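Local coordinates for petrobactin biosynthesis protein AsbB (Bacillus anthracis, PDB 3TO3) that catalyses the ATP-dependent condensation of spermidine with citryl-spermidine intermediates during biosynthesis of the siderophore petrobactin, at residues B[243-248]-B[366-371]. Residues are numbered along the deposited sequence; the frame is centred on the assembly and turned at random.
Sequences FIPVHP and LGCIWR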
ATOM      1  N   PHE B 243     -26.776   6.587  10.397  1.00 39.50           N
ATOM      2  CA  PHE B 243     -25.627   7.190  11.062  1.00 35.63           C
ATOM      3  C   PHE B 243     -24.673   6.096  11.419  1.00 43.66           C
ATOM      4  O   PHE B 243     -25.104   5.100  12.000  1.00 42.48           O
ATOM      5  CB  PHE B 243     -26.068   7.935  12.321  1.00 40.44           C
ATOM      6  CG  PHE B 243     -26.967   9.098  12.017  1.00 52.53           C
ATOM      7  CD1 PHE B 243     -28.339   8.910  11.852  1.00 58.22           C
ATOM      8  CD2 PHE B 243     -26.441  10.364  11.827  1.00 49.55           C
ATOM      9  CE1 PHE B 243     -29.182   9.997  11.543  1.00 62.34           C
ATOM     10  CE2 PHE B 243     -27.275  11.453  11.514  1.00 56.96           C
ATOM     11  CZ  PHE B 243     -28.634  11.269  11.379  1.00 55.83           C
ATOM     12  N   ILE B 244     -23.400   6.252  11.032  1.00 45.81           N
ATOM     13  CA  ILE B 244     -22.403   5.220  11.290  1.00 40.97           C
ATOM     14  C   ILE B 244     -21.156   5.835  11.907  1.00 40.33           C
ATOM     15  O   ILE B 244     -20.627   6.833  11.414  1.00 42.59           O
ATOM     16  CB  ILE B 244     -21.980   4.611   9.941  1.00 42.97           C
ATOM     17  CG1 ILE B 244     -23.212   4.383   9.042  1.00 35.08           C
ATOM     18  CG2 ILE B 244     -21.135   3.373  10.136  1.00 36.05           C
ATOM     19  CD1 ILE B 244     -22.902   3.563   7.820  1.00 40.09           C
ATOM     20  N   PRO B 245     -20.649   5.206  12.970  1.00 39.31           N
ATOM     21  CA  PRO B 245     -19.375   5.616  13.565  1.00 41.55           C
ATOM     22  C   PRO B 245     -18.189   5.039  12.742  1.00 49.90           C
ATOM     23  O   PRO B 245     -18.286   3.905  12.285  1.00 44.58           O
ATOM     24  CB  PRO B 245     -19.463   5.066  14.984  1.00 39.28           C
ATOM     25  CG  PRO B 245     -20.360   3.879  14.869  1.00 46.69           C
ATOM     26  CD  PRO B 245     -21.273   4.078  13.680  1.00 35.15           C
ATOM     27  N   VAL B 246     -17.101   5.792  12.589  1.00 38.17           N
ATOM     28  CA  VAL B 246     -15.990   5.388  11.752  1.00 35.93           C
ATOM     29  C   VAL B 246     -14.704   5.547  12.547  1.00 36.34           C
ATOM     30  O   VAL B 246     -14.527   6.534  13.266  1.00 34.91           O
ATOM     31  CB  VAL B 246     -15.912   6.284  10.502  1.00 39.74           C
ATOM     32  CG1 VAL B 246     -14.811   5.828   9.572  1.00 32.98           C
ATOM     33  CG2 VAL B 246     -17.255   6.309   9.785  1.00 37.92           C
ATOM     34  N   HIS B 247     -13.810   4.568  12.444  1.00 40.32           N
ATOM     35  CA  HIS B 247     -12.500   4.703  13.072  1.00 38.19           C
ATOM     36  C   HIS B 247     -11.823   5.925  12.472  1.00 35.37           C
ATOM     37  O   HIS B 247     -11.826   6.084  11.278  1.00 40.24           O
ATOM     38  CB  HIS B 247     -11.683   3.461  12.782  1.00 41.06           C
ATOM     39  CG  HIS B 247     -10.430   3.361  13.580  1.00 41.01           C
ATOM     40  ND1 HIS B 247      -9.413   4.287  13.487  1.00 39.91           N
ATOM     41  CD2 HIS B 247     -10.024   2.435  14.483  1.00 46.73           C
ATOM     42  CE1 HIS B 247      -8.440   3.942  14.315  1.00 40.46           C
ATOM     43  NE2 HIS B 247      -8.786   2.824  14.930  1.00 42.79           N
ATOM     44  N   PRO B 248     -11.231   6.789  13.295  1.00 36.68           N
ATOM     45  CA  PRO B 248     -10.615   7.983  12.701  1.00 35.88           C
ATOM     46  C   PRO B 248      -9.466   7.658  11.744  1.00 40.46           C
ATOM     47  O   PRO B 248      -9.263   8.460  10.835  1.00 43.34           O
ATOM     48  CB  PRO B 248     -10.109   8.786  13.918  1.00 34.83           C
ATOM     49  CG  PRO B 248      -9.946   7.765  15.021  1.00 30.48           C
ATOM     50  CD  PRO B 248     -10.949   6.653  14.738  1.00 40.17           C
ATOM     51  N   LEU B 366     -16.909   0.354   5.159  1.00 34.52           N
ATOM     52  CA  LEU B 366     -17.610   1.206   6.097  1.00 37.55           C
ATOM     53  C   LEU B 366     -18.753   0.455   6.786  1.00 43.59           C
ATOM     54  O   LEU B 366     -19.872   0.438   6.303  1.00 48.28           O
ATOM     55  CB  LEU B 366     -18.165   2.343   5.247  1.00 33.95           C
ATOM     56  CG  LEU B 366     -18.623   3.622   5.887  1.00 44.25           C
ATOM     57  CD1 LEU B 366     -17.586   4.084   6.831  1.00 54.38           C
ATOM     58  CD2 LEU B 366     -18.778   4.568   4.736  1.00 43.42           C
ATOM     59  N   GLY B 367     -18.552   0.061   8.020  1.00 48.50           N
ATOM     60  CA  GLY B 367     -19.499  -0.825   8.631  1.00 34.12           C
ATOM     61  C   GLY B 367     -19.272  -0.760  10.104  1.00 39.39           C
ATOM     62  O   GLY B 367     -18.176  -0.452  10.537  1.00 37.55           O
ATOM     63  N   CYS B 368     -20.299  -1.081  10.875  1.00 40.32           N
ATOM     64  CA  CYS B 368     -20.198  -1.061  12.310  1.00 40.83           C
ATOM     65  C   CYS B 368     -21.047  -2.144  12.951  1.00 40.72           C
ATOM     66  O   CYS B 368     -22.197  -2.336  12.573  1.00 45.30           O
ATOM     67  CB  CYS B 368     -20.626   0.322  12.820  1.00 34.57           C
ATOM     68  SG  CYS B 368     -20.661   0.469  14.630  1.00 42.96           S
ATOM     69  N   ILE B 369     -20.503  -2.811  13.966  1.00 40.27           N
ATOM     70  CA  ILE B 369     -21.291  -3.693  14.822  1.00 37.66           C
ATOM     71  C   ILE B 369     -21.109  -3.297  16.281  1.00 39.57           C
ATOM     72  O   ILE B 369     -19.986  -3.121  16.739  1.00 38.62           O
ATOM     73  CB  ILE B 369     -20.870  -5.155  14.687  1.00 39.08           C
ATOM     74  CG1 ILE B 369     -21.188  -5.688  13.302  1.00 42.61           C
ATOM     75  CG2 ILE B 369     -21.558  -6.008  15.768  1.00 42.57           C
ATOM     76  CD1 ILE B 369     -20.315  -6.882  12.874  1.00 46.92           C
ATOM     77  N   TRP B 370     -22.205  -3.158  17.018  1.00 49.89           N
ATOM     78  CA  TRP B 370     -22.124  -2.813  18.440  1.00 39.53           C
ATOM     79  C   TRP B 370     -22.208  -4.084  19.242  1.00 38.29           C
ATOM     80  O   TRP B 370     -22.928  -4.991  18.871  1.00 47.86           O
ATOM     81  CB  TRP B 370     -23.247  -1.888  18.861  1.00 35.51           C
ATOM     82  CG  TRP B 370     -23.088  -0.468  18.481  1.00 37.02           C
ATOM     83  CD1 TRP B 370     -22.498   0.497  19.225  1.00 37.71           C
ATOM     84  CD2 TRP B 370     -23.561   0.185  17.281  1.00 38.37           C
ATOM     85  NE1 TRP B 370     -22.575   1.711  18.587  1.00 39.41           N
ATOM     86  CE2 TRP B 370     -23.205   1.547  17.379  1.00 39.80           C
ATOM     87  CE3 TRP B 370     -24.245  -0.250  16.138  1.00 42.39           C
ATOM     88  CZ2 TRP B 370     -23.499   2.492  16.368  1.00 41.52           C
ATOM     89  CZ3 TRP B 370     -24.547   0.691  15.139  1.00 40.43           C
ATOM     90  CH2 TRP B 370     -24.161   2.047  15.265  1.00 41.77           C
ATOM     91  N   ARG B 371     -21.464  -4.166  20.341  1.00 39.10           N
ATOM     92  CA  ARG B 371     -21.472  -5.383  21.151  1.00 34.90           C
ATOM     93  C   ARG B 371     -21.592  -5.065  22.649  1.00 43.65           C
ATOM     94  O   ARG B 371     -21.065  -4.042  23.103  1.00 47.42           O
ATOM     95  CB  ARG B 371     -20.230  -6.222  20.835  1.00 40.91           C
ATOM     96  CG  ARG B 371     -19.756  -7.083  21.954  1.00 53.21           C
ATOM     97  CD  ARG B 371     -18.912  -8.246  21.439  1.00 56.84           C
ATOM     98  NE  ARG B 371     -17.633  -7.845  20.886  1.00 61.87           N
ATOM     99  CZ  ARG B 371     -17.085  -8.401  19.806  1.00 60.72           C
ATOM    100  NH1 ARG B 371     -17.707  -9.368  19.157  1.00 59.83           N
ATOM    101  NH2 ARG B 371     -15.907  -7.988  19.372  1.00 59.26           N
TER
HETATM  102  O   HOH W   1     -17.321   2.225  10.216  1.00 37.41           O
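I244, P245 and V246 pack on L366, C368 and W370 in a buried, near-orthogonal contact between two β-sheets of the IucA/IucC synthetase fold. Strand 243-246 is the C-terminal part of strand 241-246, an outermost strand of a three-stranded antiparallel sheet, while 367-371 runs between strands 297-306 and 345-355 of the large mixed sheet whose K299 binds ATP. Crossing at 91°, the strands share no direct hydrogen bond; their axes approach to 6.7 Å, and the direct contacts are between apolar side chains. P245, which has no N-H to leave without a partner, offers its ring instead: CG meets W370 CZ2 at 3.7 Å, tip to tip and oblique to the indole, which also packs on helix 208-219. C368, whose side chain is short, points toward the crossing strand; with SG anti to its backbone N (chi1 176°), the sulfur lies over the rim of one indole face, 3.7 Å above the plane. I244 CG2 lies 4.1 Å from C368 CB. On the other flank, V246 CG2 touches L366 CD1 at 3.7 Å, and both side chains also pack on I194. One water bridges the two backbones, donating to P245 O and to G367 O at 2.8 Å each. The tightest apolar approach is P245 CG against C368 SG, 3.4 Å apart.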